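Local coordinates for periplasmic binding protein (PDB 5L9G) that binds the opine mannopine in the periplasm and probably delivers it to an ABC transporter for uptake into the bacterial cell, at residues 22-27 with 72-77; 48-53 with 266-271; 118-123 with 309-314; 247-252 with 317-322. All coordinates share one frame; numbering follows the deposited sequence.

Interaction 1. Residues 22-27 with 72-77; sequences DVVIAS and VTWDII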
# COMPACT_ATOMS: atom_id res chain seq x y z
N ASP A 22 -2.62 -27.48 0.76
CA ASP A 22 -3.16 -26.22 0.26
C ASP A 22 -2.05 -25.23 -0.11
O ASP A 22 -1.03 -25.17 0.57
CB ASP A 22 -4.01 -25.53 1.33
CG ASP A 22 -5.24 -26.28 1.82
OD1 ASP A 22 -5.77 -27.11 1.06
OD2 ASP A 22 -5.71 -25.97 2.94
N VAL A 23 -2.30 -24.39 -1.13
CA VAL A 23 -1.41 -23.27 -1.47
C VAL A 23 -1.70 -22.23 -0.39
O VAL A 23 -2.87 -21.96 -0.10
CB VAL A 23 -1.67 -22.69 -2.90
CG1 VAL A 23 -0.90 -21.38 -3.11
CG2 VAL A 23 -1.33 -23.70 -3.98
N VAL A 24 -0.65 -21.66 0.25
CA VAL A 24 -0.86 -20.65 1.28
C VAL A 24 -0.65 -19.27 0.67
O VAL A 24 0.42 -18.99 0.11
CB VAL A 24 0.01 -20.90 2.55
CG1 VAL A 24 -0.25 -19.83 3.62
CG2 VAL A 24 -0.21 -22.30 3.13
N ILE A 25 -1.68 -18.40 0.76
CA ILE A 25 -1.61 -17.02 0.25
C ILE A 25 -1.80 -16.03 1.41
O ILE A 25 -2.64 -16.23 2.28
CB ILE A 25 -2.58 -16.81 -0.96
CG1 ILE A 25 -2.41 -15.41 -1.61
CG2 ILE A 25 -4.06 -17.12 -0.58
CD1 ILE A 25 -2.80 -15.40 -3.05
N ALA A 26 -0.98 -14.97 1.45
CA ALA A 26 -1.06 -14.04 2.54
C ALA A 26 -1.08 -12.58 2.10
O ALA A 26 -0.29 -12.17 1.25
CB ALA A 26 0.08 -14.27 3.53
N SER A 27 -1.97 -11.79 2.70
CA SER A 27 -2.00 -10.35 2.46
C SER A 27 -2.07 -9.67 3.85
O SER A 27 -1.65 -10.30 4.83
CB SER A 27 -3.10 -9.94 1.48
OG SER A 27 -3.12 -8.55 1.19
N VAL A 72 9.69 -22.54 5.48
CA VAL A 72 8.81 -21.68 4.67
C VAL A 72 7.42 -22.35 4.59
O VAL A 72 7.31 -23.48 4.11
CB VAL A 72 9.40 -21.36 3.27
CG1 VAL A 72 8.39 -20.59 2.41
CG2 VAL A 72 10.71 -20.58 3.39
N THR A 73 6.38 -21.65 5.09
CA THR A 73 5.00 -22.14 5.05
C THR A 73 4.15 -21.36 4.03
O THR A 73 3.20 -21.90 3.49
CB THR A 73 4.34 -22.20 6.45
OG1 THR A 73 4.39 -20.93 7.08
CG2 THR A 73 4.97 -23.26 7.35
N TRP A 74 4.52 -20.10 3.76
CA TRP A 74 3.80 -19.25 2.80
C TRP A 74 4.21 -19.57 1.36
O TRP A 74 5.38 -19.85 1.11
CB TRP A 74 4.09 -17.77 3.08
CG TRP A 74 3.54 -17.24 4.37
CD1 TRP A 74 2.55 -17.79 5.13
CD2 TRP A 74 3.89 -16.00 4.98
NE1 TRP A 74 2.29 -16.98 6.21
CE2 TRP A 74 3.09 -15.87 6.14
CE3 TRP A 74 4.83 -15.00 4.69
CZ2 TRP A 74 3.21 -14.78 7.01
CZ3 TRP A 74 4.92 -13.90 5.53
CH2 TRP A 74 4.13 -13.80 6.68
N ASP A 75 3.24 -19.53 0.44
CA ASP A 75 3.54 -19.72 -0.99
C ASP A 75 3.53 -18.36 -1.68
O ASP A 75 4.58 -17.88 -2.11
CB ASP A 75 2.56 -20.69 -1.65
CG ASP A 75 2.74 -22.13 -1.20
OD1 ASP A 75 3.85 -22.65 -1.33
OD2 ASP A 75 1.81 -22.67 -0.62
N ILE A 76 2.35 -17.73 -1.74
CA ILE A 76 2.17 -16.40 -2.33
C ILE A 76 2.08 -15.34 -1.24
O ILE A 76 1.30 -15.48 -0.29
CB ILE A 76 0.93 -16.35 -3.28
CG1 ILE A 76 1.01 -17.43 -4.39
CG2 ILE A 76 0.70 -14.91 -3.85
CD1 ILE A 76 -0.30 -17.73 -5.10
N ILE A 77 2.82 -14.24 -1.41
CA ILE A 77 2.74 -13.10 -0.51
C ILE A 77 2.35 -11.87 -1.30
O ILE A 77 2.87 -11.66 -2.42
CB ILE A 77 4.04 -12.85 0.33
CG1 ILE A 77 5.31 -12.76 -0.57
CG2 ILE A 77 4.17 -13.91 1.43
CD1 ILE A 77 6.59 -12.28 0.15
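T73 meets the strand 23-27 through its carbonyl oxygen, which touches V24 CG2. W74 follows with its indole laid beside that strand: A26 CB sits over the centre of one ring face, while V24 CG1 reaches CD1 at 3.8 Å. The indole NE1 is bonded to D55. D75 comes just before the strand begins at I76. With CG beside its backbone N (chi1 -71°), the carboxylate swings back so that the anti lone pair of OD2 takes the V24 N-H at 2.8 Å, almost straight, while OD1 accepts from H262 N. The backbone N atoms of D75 and I76 both donate to V24 O, so one carbonyl serves two donors. I76 continues the parallel ladder by accepting from A26 N (2.9 Å from I76 O), and its CG2 packs 3.6 Å from I25 CD1, the two branched side chains lying side by side. I77 pairs with A26, their side chains on the sheet face opposite I25 and I76. This parallel pair, typical of an alpha/beta lobe, is covered by helix 263-273 over V23 and I76 and by helix 61-69 against W74 and I77, with strand 52-56 on the far edge of 23-27.

Interaction 2. Residues 48-53 with 266-271; sequences LNITYT and AMRFLK. With EDO (1,2-ethanediol), chain E.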
# COMPACT_ATOMS: atom_id res chain seq x y z
N LEU A 48 -9.26 -23.38 -11.43
CA LEU A 48 -8.14 -24.34 -11.54
C LEU A 48 -8.42 -25.64 -10.80
O LEU A 48 -7.62 -26.58 -10.89
CB LEU A 48 -6.82 -23.75 -11.02
CG LEU A 48 -6.27 -22.50 -11.68
CD1 LEU A 48 -5.22 -21.88 -10.79
CD2 LEU A 48 -5.69 -22.79 -13.06
N ASN A 49 -9.51 -25.67 -10.01
CA ASN A 49 -9.93 -26.78 -9.16
C ASN A 49 -8.82 -27.12 -8.12
O ASN A 49 -8.35 -28.26 -8.03
CB ASN A 49 -10.42 -27.99 -9.99
CG ASN A 49 -11.08 -29.05 -9.18
OD1 ASN A 49 -12.10 -28.83 -8.54
ND2 ASN A 49 -10.42 -30.19 -9.12
N ILE A 50 -8.38 -26.08 -7.39
CA ILE A 50 -7.34 -26.18 -6.36
C ILE A 50 -7.87 -25.65 -5.01
O ILE A 50 -8.86 -24.92 -4.98
CB ILE A 50 -6.00 -25.48 -6.78
CG1 ILE A 50 -6.14 -23.94 -6.84
CG2 ILE A 50 -5.42 -26.05 -8.08
CD1 ILE A 50 -4.86 -23.16 -6.52
N THR A 51 -7.21 -26.04 -3.90
CA THR A 51 -7.57 -25.58 -2.55
C THR A 51 -6.46 -24.67 -2.04
O THR A 51 -5.29 -24.88 -2.36
CB THR A 51 -7.86 -26.73 -1.59
OG1 THR A 51 -6.70 -27.57 -1.48
CG2 THR A 51 -9.09 -27.53 -1.98
N TYR A 52 -6.84 -23.66 -1.25
CA TYR A 52 -5.90 -22.69 -0.70
C TYR A 52 -6.27 -22.30 0.74
O TYR A 52 -7.43 -22.39 1.16
CB TYR A 52 -5.76 -21.44 -1.63
CG TYR A 52 -7.00 -20.58 -1.64
CD1 TYR A 52 -8.15 -20.99 -2.32
CD2 TYR A 52 -7.07 -19.41 -0.89
CE1 TYR A 52 -9.33 -20.27 -2.24
CE2 TYR A 52 -8.26 -18.68 -0.80
CZ TYR A 52 -9.39 -19.11 -1.49
OH TYR A 52 -10.56 -18.41 -1.47
N THR A 53 -5.25 -21.88 1.50
CA THR A 53 -5.33 -21.41 2.87
C THR A 53 -4.86 -19.95 2.90
O THR A 53 -3.89 -19.61 2.21
CB THR A 53 -4.50 -22.34 3.79
OG1 THR A 53 -5.29 -23.48 4.12
CG2 THR A 53 -4.02 -21.66 5.09
N ALA A 266 1.38 -22.65 -6.83
CA ALA A 266 1.32 -21.21 -6.55
C ALA A 266 1.54 -20.39 -7.83
O ALA A 266 0.84 -19.40 -8.04
CB ALA A 266 2.35 -20.84 -5.50
N MET A 267 2.47 -20.83 -8.71
CA MET A 267 2.75 -20.17 -9.99
C MET A 267 1.49 -20.17 -10.88
O MET A 267 1.12 -19.12 -11.42
CB MET A 267 3.95 -20.84 -10.70
CG MET A 267 4.68 -19.94 -11.66
SD MET A 267 5.72 -18.68 -10.86
CE MET A 267 7.18 -19.63 -10.53
N ARG A 268 0.80 -21.34 -10.99
CA ARG A 268 -0.43 -21.51 -11.78
C ARG A 268 -1.54 -20.62 -11.21
O ARG A 268 -2.27 -19.99 -11.97
CB ARG A 268 -0.92 -22.98 -11.76
CG ARG A 268 -0.01 -23.99 -12.43
CD ARG A 268 -0.79 -25.22 -12.90
NE ARG A 268 -1.53 -25.88 -11.83
CZ ARG A 268 -2.84 -26.10 -11.84
NH1 ARG A 268 -3.58 -25.71 -12.87
NH2 ARG A 268 -3.43 -26.73 -10.83
N PHE A 269 -1.65 -20.58 -9.88
CA PHE A 269 -2.66 -19.81 -9.14
C PHE A 269 -2.47 -18.31 -9.39
O PHE A 269 -3.43 -17.62 -9.76
CB PHE A 269 -2.60 -20.18 -7.65
CG PHE A 269 -3.73 -19.70 -6.77
CD1 PHE A 269 -5.00 -19.45 -7.30
CD2 PHE A 269 -3.56 -19.60 -5.39
CE1 PHE A 269 -6.06 -19.05 -6.46
CE2 PHE A 269 -4.62 -19.18 -4.57
CZ PHE A 269 -5.86 -18.91 -5.11
N LEU A 270 -1.22 -17.83 -9.28
CA LEU A 270 -0.86 -16.43 -9.54
C LEU A 270 -1.14 -16.04 -11.00
O LEU A 270 -1.68 -14.96 -11.23
CB LEU A 270 0.60 -16.15 -9.15
CG LEU A 270 1.13 -14.73 -9.45
CD1 LEU A 270 0.25 -13.65 -8.83
CD2 LEU A 270 2.57 -14.59 -9.02
N LYS A 271 -0.83 -16.92 -11.97
CA LYS A 271 -1.09 -16.65 -13.40
C LYS A 271 -2.61 -16.48 -13.60
O LYS A 271 -3.05 -15.48 -14.18
CB LYS A 271 -0.53 -17.78 -14.29
CG LYS A 271 -0.66 -17.50 -15.79
CD LYS A 271 0.13 -18.50 -16.65
CE LYS A 271 0.12 -18.08 -18.10
NZ LYS A 271 1.31 -18.59 -18.85
C1 EDO E . -13.29 -20.84 -2.36
O1 EDO E . -12.59 -20.32 -1.23
C2 EDO E . -12.29 -21.57 -3.29
O2 EDO E . -12.63 -21.36 -4.65
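I50 and F269 make the central touch: the methyl CD1 of I50 lies over one face of the F269 ring, a CH-pi contact 3.9 Å from the centroid and 21° off the ring normal. The ring atom nearest to this methyl is CG, so it sits toward the rim and the side chains cross at a slant. L48 adds its CD1, which rests 3.7 Å from F269 CA on the helix backbone, and Y52 closes the other end, its CB 3.9 Å from F269 CE2. F269 CZ comes over one face of the Y52 ring, the two planes inclined at 47°. Around this apolar centre the R268 side chain, bent at chi3, slides past L48 and I50 in the opposite direction, and its guanidinium meets them obliquely, with NH2 3.5 Å from I50 CG2 and NH1 3.6 Å from L48 CD2.

The next shell explains these positions. Helix 30-48 ends in a Schellman motif at N49, whose positive phi turns the chain so that L48 and I50 both face helix 263-273. F269 has CG anti to its N (chi1 -168°), which carries the ring off the helix toward V23 and A45. Y52 OH is held by D37 and accepts from EDO O1, 2.8 Å away, of a 1,2-ethanediol probably from the crystallisation liquor.

No hydrogen bond joins the two segments. The contact therefore probably rests mainly on dispersion and the hydrophobic effect, with the arginine's charged end along the exposed margin, F269 buried, and L48 and I50 covering it from the partly exposed side.

Interaction 3. Residues 118-123 with 309-314; sequences NSNYST and MASAPE. With MO0 (mannopine), chain C.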
# COMPACT_ATOMS: atom_id res chain seq x y z
N ASN A 118 -1.19 -6.25 -8.75
CA ASN A 118 -2.59 -6.59 -8.74
C ASN A 118 -3.46 -5.31 -8.62
O ASN A 118 -4.65 -5.36 -8.93
CB ASN A 118 -2.96 -7.65 -7.65
CG ASN A 118 -3.06 -7.16 -6.22
OD1 ASN A 118 -2.61 -6.07 -5.85
ND2 ASN A 118 -3.71 -7.93 -5.36
N SER A 119 -2.87 -4.17 -8.16
CA SER A 119 -3.65 -2.95 -7.96
C SER A 119 -2.81 -1.70 -7.77
O SER A 119 -1.62 -1.78 -7.47
CB SER A 119 -4.52 -3.10 -6.69
OG SER A 119 -3.69 -3.31 -5.56
N ASN A 120 -3.48 -0.54 -7.92
CA ASN A 120 -2.99 0.77 -7.56
C ASN A 120 -3.88 1.26 -6.41
O ASN A 120 -5.08 0.97 -6.38
CB ASN A 120 -2.98 1.78 -8.71
CG ASN A 120 -1.95 1.43 -9.74
OD1 ASN A 120 -0.75 1.35 -9.47
ND2 ASN A 120 -2.40 1.14 -10.93
N TYR A 121 -3.28 1.98 -5.48
CA TYR A 121 -3.93 2.55 -4.30
C TYR A 121 -3.22 3.87 -3.96
O TYR A 121 -2.20 4.20 -4.57
CB TYR A 121 -3.87 1.57 -3.13
CG TYR A 121 -2.46 1.27 -2.67
CD1 TYR A 121 -1.67 0.32 -3.33
CD2 TYR A 121 -1.91 1.92 -1.57
CE1 TYR A 121 -0.37 0.05 -2.92
CE2 TYR A 121 -0.61 1.65 -1.14
CZ TYR A 121 0.15 0.70 -1.81
OH TYR A 121 1.41 0.42 -1.39
N SER A 122 -3.74 4.59 -2.97
CA SER A 122 -3.14 5.86 -2.54
C SER A 122 -2.88 5.83 -1.05
O SER A 122 -3.69 5.28 -0.29
CB SER A 122 -4.05 7.04 -2.87
OG SER A 122 -4.30 7.21 -4.26
N THR A 123 -1.76 6.43 -0.63
CA THR A 123 -1.42 6.68 0.77
C THR A 123 -1.78 8.16 0.89
O THR A 123 -1.10 9.01 0.30
CB THR A 123 0.04 6.39 1.04
OG1 THR A 123 0.29 5.01 0.79
CG2 THR A 123 0.43 6.73 2.46
N MET A 309 -10.90 5.84 -7.35
CA MET A 309 -9.71 5.10 -7.81
C MET A 309 -8.46 5.94 -7.82
O MET A 309 -8.43 7.02 -8.42
CB MET A 309 -9.94 4.43 -9.17
CG MET A 309 -10.97 3.33 -9.11
SD MET A 309 -11.11 2.47 -10.67
CE MET A 309 -12.24 1.19 -10.21
N ALA A 310 -7.41 5.40 -7.19
CA ALA A 310 -6.10 6.04 -7.10
C ALA A 310 -5.54 6.43 -8.46
O ALA A 310 -4.85 7.45 -8.58
CB ALA A 310 -5.12 5.09 -6.43
N SER A 311 -5.81 5.59 -9.47
CA SER A 311 -5.28 5.75 -10.82
C SER A 311 -6.17 6.54 -11.78
O SER A 311 -5.82 6.67 -12.94
CB SER A 311 -4.92 4.38 -11.41
OG SER A 311 -6.06 3.53 -11.40
N ALA A 312 -7.30 7.12 -11.30
CA ALA A 312 -8.16 7.92 -12.15
C ALA A 312 -7.39 9.20 -12.54
O ALA A 312 -6.64 9.72 -11.70
CB ALA A 312 -9.46 8.27 -11.44
N PRO A 313 -7.48 9.66 -13.81
CA PRO A 313 -6.68 10.83 -14.23
C PRO A 313 -6.75 12.04 -13.29
O PRO A 313 -5.71 12.60 -12.95
CB PRO A 313 -7.22 11.15 -15.64
CG PRO A 313 -7.73 9.84 -16.14
CD PRO A 313 -8.27 9.10 -14.94
N GLU A 314 -7.96 12.41 -12.84
CA GLU A 314 -8.13 13.57 -11.95
C GLU A 314 -7.43 13.39 -10.61
O GLU A 314 -6.93 14.38 -10.06
CB GLU A 314 -9.59 13.96 -11.78
CG GLU A 314 -10.07 14.81 -12.94
CD GLU A 314 -11.27 15.69 -12.67
OE1 GLU A 314 -11.15 16.69 -11.92
OE2 GLU A 314 -12.32 15.44 -13.31
OAB MO0 C . 5.02 -5.27 1.37
CAF MO0 C . 4.48 -5.62 2.61
CAG MO0 C . 3.39 -4.68 3.09
OAC MO0 C . 3.95 -3.63 3.80
CAH MO0 C . 2.43 -4.23 2.01
OAM MO0 C . 1.86 -5.31 1.37
CAI MO0 C . 1.36 -3.23 2.46
OAD MO0 C . 0.53 -3.79 3.43
CAJ MO0 C . 0.60 -2.66 1.30
OAE MO0 C . 1.49 -2.02 0.43
CAK MO0 C . -0.56 -1.74 1.69
N MO0 C . -1.78 -2.17 0.98
CA MO0 C . -2.89 -1.20 1.11
C MO0 C . -3.90 -1.70 2.12
O MO0 C . -3.64 -2.72 2.79
CB MO0 C . -3.56 -0.88 -0.21
CG MO0 C . -4.48 -1.98 -0.68
CD MO0 C . -4.75 -1.93 -2.15
OE1 MO0 C . -5.95 -1.36 -2.58
NE2 MO0 C . -3.96 -2.38 -3.00
OXT MO0 C . -4.98 -1.07 2.34
O HOH W 1 -7.34 2.83 -5.91
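A310 presses its methyl against Y121 and S122, where a type I turn, M309 to A312, meets one face of strand 115-128, which lines the mannopine site of this periplasmic binding protein. The methyl CB lies 3.3 Å from Y121 C and 3.1 Å from S122 OG, close against the strand backbone. S122 OG is bonded elsewhere, to Q319. A water joins the backbones, donating to N120 O and accepting from A310 N at 2.9 Å.

Y121 itself points away from the turn, into the pocket. Its CB is 3.6 Å from OE1 of the ligand's glutamine-derived amide. At CG the ring begins, and one face receives mannopine CB, which stands 3.4 Å above the plane and toward the rim; CG, CD1 and CD2 all feel this carbon, and CD1 also nears the amide nitrogen NE2. Having CG between N and the carbonyl carbon (chi1 63°) sets the ring across the ligand, and W226 meets it edge-to-face. An aromatic residue suits the place because its broad face supports the aliphatic link between amide and amine, while its tip can still meet the sugar-derived part. A bound calcium ion lies about 3 Å from the side chain.

Just before it, N118 and S119 both face D252, a classic beta bulge, and S119 OG accepts from mannopine NE2 at 2.7 Å. At the tyrosine's far end, Y121 OH stands 3.0 Å from mannopine OAE.

Interaction 4. Residues 247-252 with 317-322; sequences AQLGTD and AVQYSV. With MO0 (mannopine), chain C.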
# COMPACT_ATOMS: atom_id res chain seq x y z
N ALA A 247 -1.16 12.84 -2.14
CA ALA A 247 -1.16 11.41 -1.85
C ALA A 247 -0.07 10.70 -2.70
O ALA A 247 0.35 11.20 -3.75
CB ALA A 247 -2.53 10.80 -2.13
N GLN A 248 0.39 9.55 -2.23
CA GLN A 248 1.37 8.75 -2.95
C GLN A 248 0.61 7.64 -3.68
O GLN A 248 -0.15 6.90 -3.05
CB GLN A 248 2.39 8.13 -1.99
CG GLN A 248 3.45 7.28 -2.70
CD GLN A 248 4.40 6.67 -1.70
OE1 GLN A 248 5.46 7.20 -1.47
NE2 GLN A 248 4.00 5.67 -0.98
N LEU A 249 0.83 7.54 -5.00
CA LEU A 249 0.20 6.51 -5.84
C LEU A 249 1.07 5.27 -5.73
O LEU A 249 2.22 5.27 -6.18
CB LEU A 249 0.07 7.04 -7.29
CG LEU A 249 -0.46 6.06 -8.37
CD1 LEU A 249 -1.83 5.53 -8.01
CD2 LEU A 249 -0.52 6.76 -9.73
N GLY A 250 0.53 4.25 -5.07
CA GLY A 250 1.24 3.00 -4.84
C GLY A 250 0.78 1.89 -5.75
O GLY A 250 -0.24 2.02 -6.43
N THR A 251 1.54 0.80 -5.73
CA THR A 251 1.25 -0.42 -6.47
C THR A 251 1.44 -1.61 -5.54
O THR A 251 2.49 -1.75 -4.92
CB THR A 251 2.12 -0.53 -7.75
OG1 THR A 251 1.94 0.64 -8.54
CG2 THR A 251 1.79 -1.76 -8.58
N ASP A 252 0.41 -2.45 -5.43
CA ASP A 252 0.52 -3.69 -4.66
C ASP A 252 0.57 -4.82 -5.67
O ASP A 252 0.10 -4.67 -6.80
CB ASP A 252 -0.66 -3.88 -3.70
CG ASP A 252 -0.47 -3.27 -2.33
OD1 ASP A 252 0.70 -3.00 -1.95
OD2 ASP A 252 -1.47 -3.09 -1.62
N ALA A 317 -3.33 13.48 -11.13
CA ALA A 317 -2.86 14.86 -11.32
C ALA A 317 -2.38 15.53 -10.03
O ALA A 317 -1.51 16.40 -10.11
CB ALA A 317 -3.95 15.70 -11.97
N VAL A 318 -2.90 15.12 -8.85
CA VAL A 318 -2.53 15.74 -7.57
C VAL A 318 -1.69 14.82 -6.69
O VAL A 318 -1.42 15.14 -5.53
CB VAL A 318 -3.76 16.30 -6.81
CG1 VAL A 318 -4.40 17.44 -7.61
CG2 VAL A 318 -4.78 15.20 -6.46
N GLN A 319 -1.23 13.69 -7.28
CA GLN A 319 -0.42 12.70 -6.60
C GLN A 319 0.98 12.63 -7.22
O GLN A 319 1.28 13.31 -8.20
CB GLN A 319 -1.09 11.30 -6.70
CG GLN A 319 -2.39 11.18 -5.92
CD GLN A 319 -2.94 9.78 -6.02
OE1 GLN A 319 -2.51 8.88 -5.29
NE2 GLN A 319 -3.84 9.56 -6.98
N TYR A 320 1.83 11.82 -6.62
CA TYR A 320 3.14 11.51 -7.18
C TYR A 320 3.27 9.98 -6.98
O TYR A 320 2.69 9.45 -6.03
CB TYR A 320 4.28 12.29 -6.47
CG TYR A 320 4.53 11.78 -5.07
CD1 TYR A 320 3.67 12.10 -4.03
CD2 TYR A 320 5.56 10.89 -4.82
CE1 TYR A 320 3.84 11.56 -2.76
CE2 TYR A 320 5.73 10.32 -3.56
CZ TYR A 320 4.88 10.68 -2.53
OH TYR A 320 5.03 10.13 -1.28
N SER A 321 3.97 9.29 -7.89
CA SER A 321 4.13 7.83 -7.79
C SER A 321 5.25 7.43 -6.84
O SER A 321 6.30 8.10 -6.81
CB SER A 321 4.37 7.22 -9.16
OG SER A 321 3.19 7.21 -9.94
N VAL A 322 5.06 6.32 -6.11
CA VAL A 322 6.14 5.77 -5.26
C VAL A 322 7.33 5.44 -6.19
O VAL A 322 7.11 5.05 -7.34
CB VAL A 322 5.67 4.53 -4.43
CG1 VAL A 322 5.26 3.36 -5.33
CG2 VAL A 322 6.71 4.09 -3.40
OAB MO0 C . 5.02 -5.27 1.37
CAF MO0 C . 4.48 -5.62 2.61
CAG MO0 C . 3.39 -4.68 3.09
OAC MO0 C . 3.95 -3.63 3.80
CAH MO0 C . 2.43 -4.23 2.01
OAM MO0 C . 1.86 -5.31 1.37
CAI MO0 C . 1.36 -3.23 2.46
OAD MO0 C . 0.53 -3.79 3.43
CAJ MO0 C . 0.60 -2.66 1.30
OAE MO0 C . 1.49 -2.02 0.43
CAK MO0 C . -0.56 -1.74 1.69
N MO0 C . -1.78 -2.17 0.98
CA MO0 C . -2.89 -1.20 1.11
C MO0 C . -3.90 -1.70 2.12
O MO0 C . -3.64 -2.72 2.79
CB MO0 C . -3.56 -0.88 -0.21
CG MO0 C . -4.48 -1.98 -0.68
CD MO0 C . -4.75 -1.93 -2.15
OE1 MO0 C . -5.95 -1.36 -2.58
NE2 MO0 C . -3.96 -2.38 -3.00
OXT MO0 C . -4.98 -1.07 2.34
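Y320 turns its ring beside A247 and Q248: A247 O approaches obliquely, 3.5 Å from CD1, and Q248 CB comes at a similar slant, 3.6 Å from CZ. The side-chain amide of Q248 is inclined by 67° to this ring, and its CD also touches V322 CB at 3.7 Å. Q248 reaches them because it is fully extended, with CG anti to N (chi1 -180°), and its long aliphatic part suits a place between an aromatic ring and a branched valine.

Q319 points toward strand 240-256 and lies along A247 and L249, its CG 3.8 Å from A247 CB, while its NE2 donates to A310 O and N315 O. L249 reaches S321 OG with CD2, on the sheet face opposite Q248 and Y320.

Three backbone hydrogen bonds tie the two segments: Y320 N to A247 O, a long one, then L249 N to Y320 O at 2.9 Å and V322 N to L249 O at 3.0 Å. At the pocket end of strand 240-256, D252 OD2 accepts from both mannopine N, at 2.8 Å, and NE2. A short parallel strand thus flanks a long one that runs into the ligand cleft of a periplasmic binding protein.

The contacts share one mixed sheet. Interactions 1 and 2 lie together, centres 10 Å apart, where strands 23-27 and 52-56 are neighbours and the D22 carboxylate probably hydrogen-bonds to the hydroxyls of T51 and T53; interactions 3 and 4, 7 Å apart, meet where strands 115-128 and 240-256 run antiparallel. Between the pairs the centres are about 26 to 30 Å apart, with strand 76-80 bordering strand 240-256. Along the chain interaction 1 closes before 3 and 4 open, whereas 2 alternates with all the others, and 3 with 4, so residues distant in sequence meet. Interactions 3 and 4 both touch mannopine, while 1 and 2 build the sheet and helix layer beyond the site.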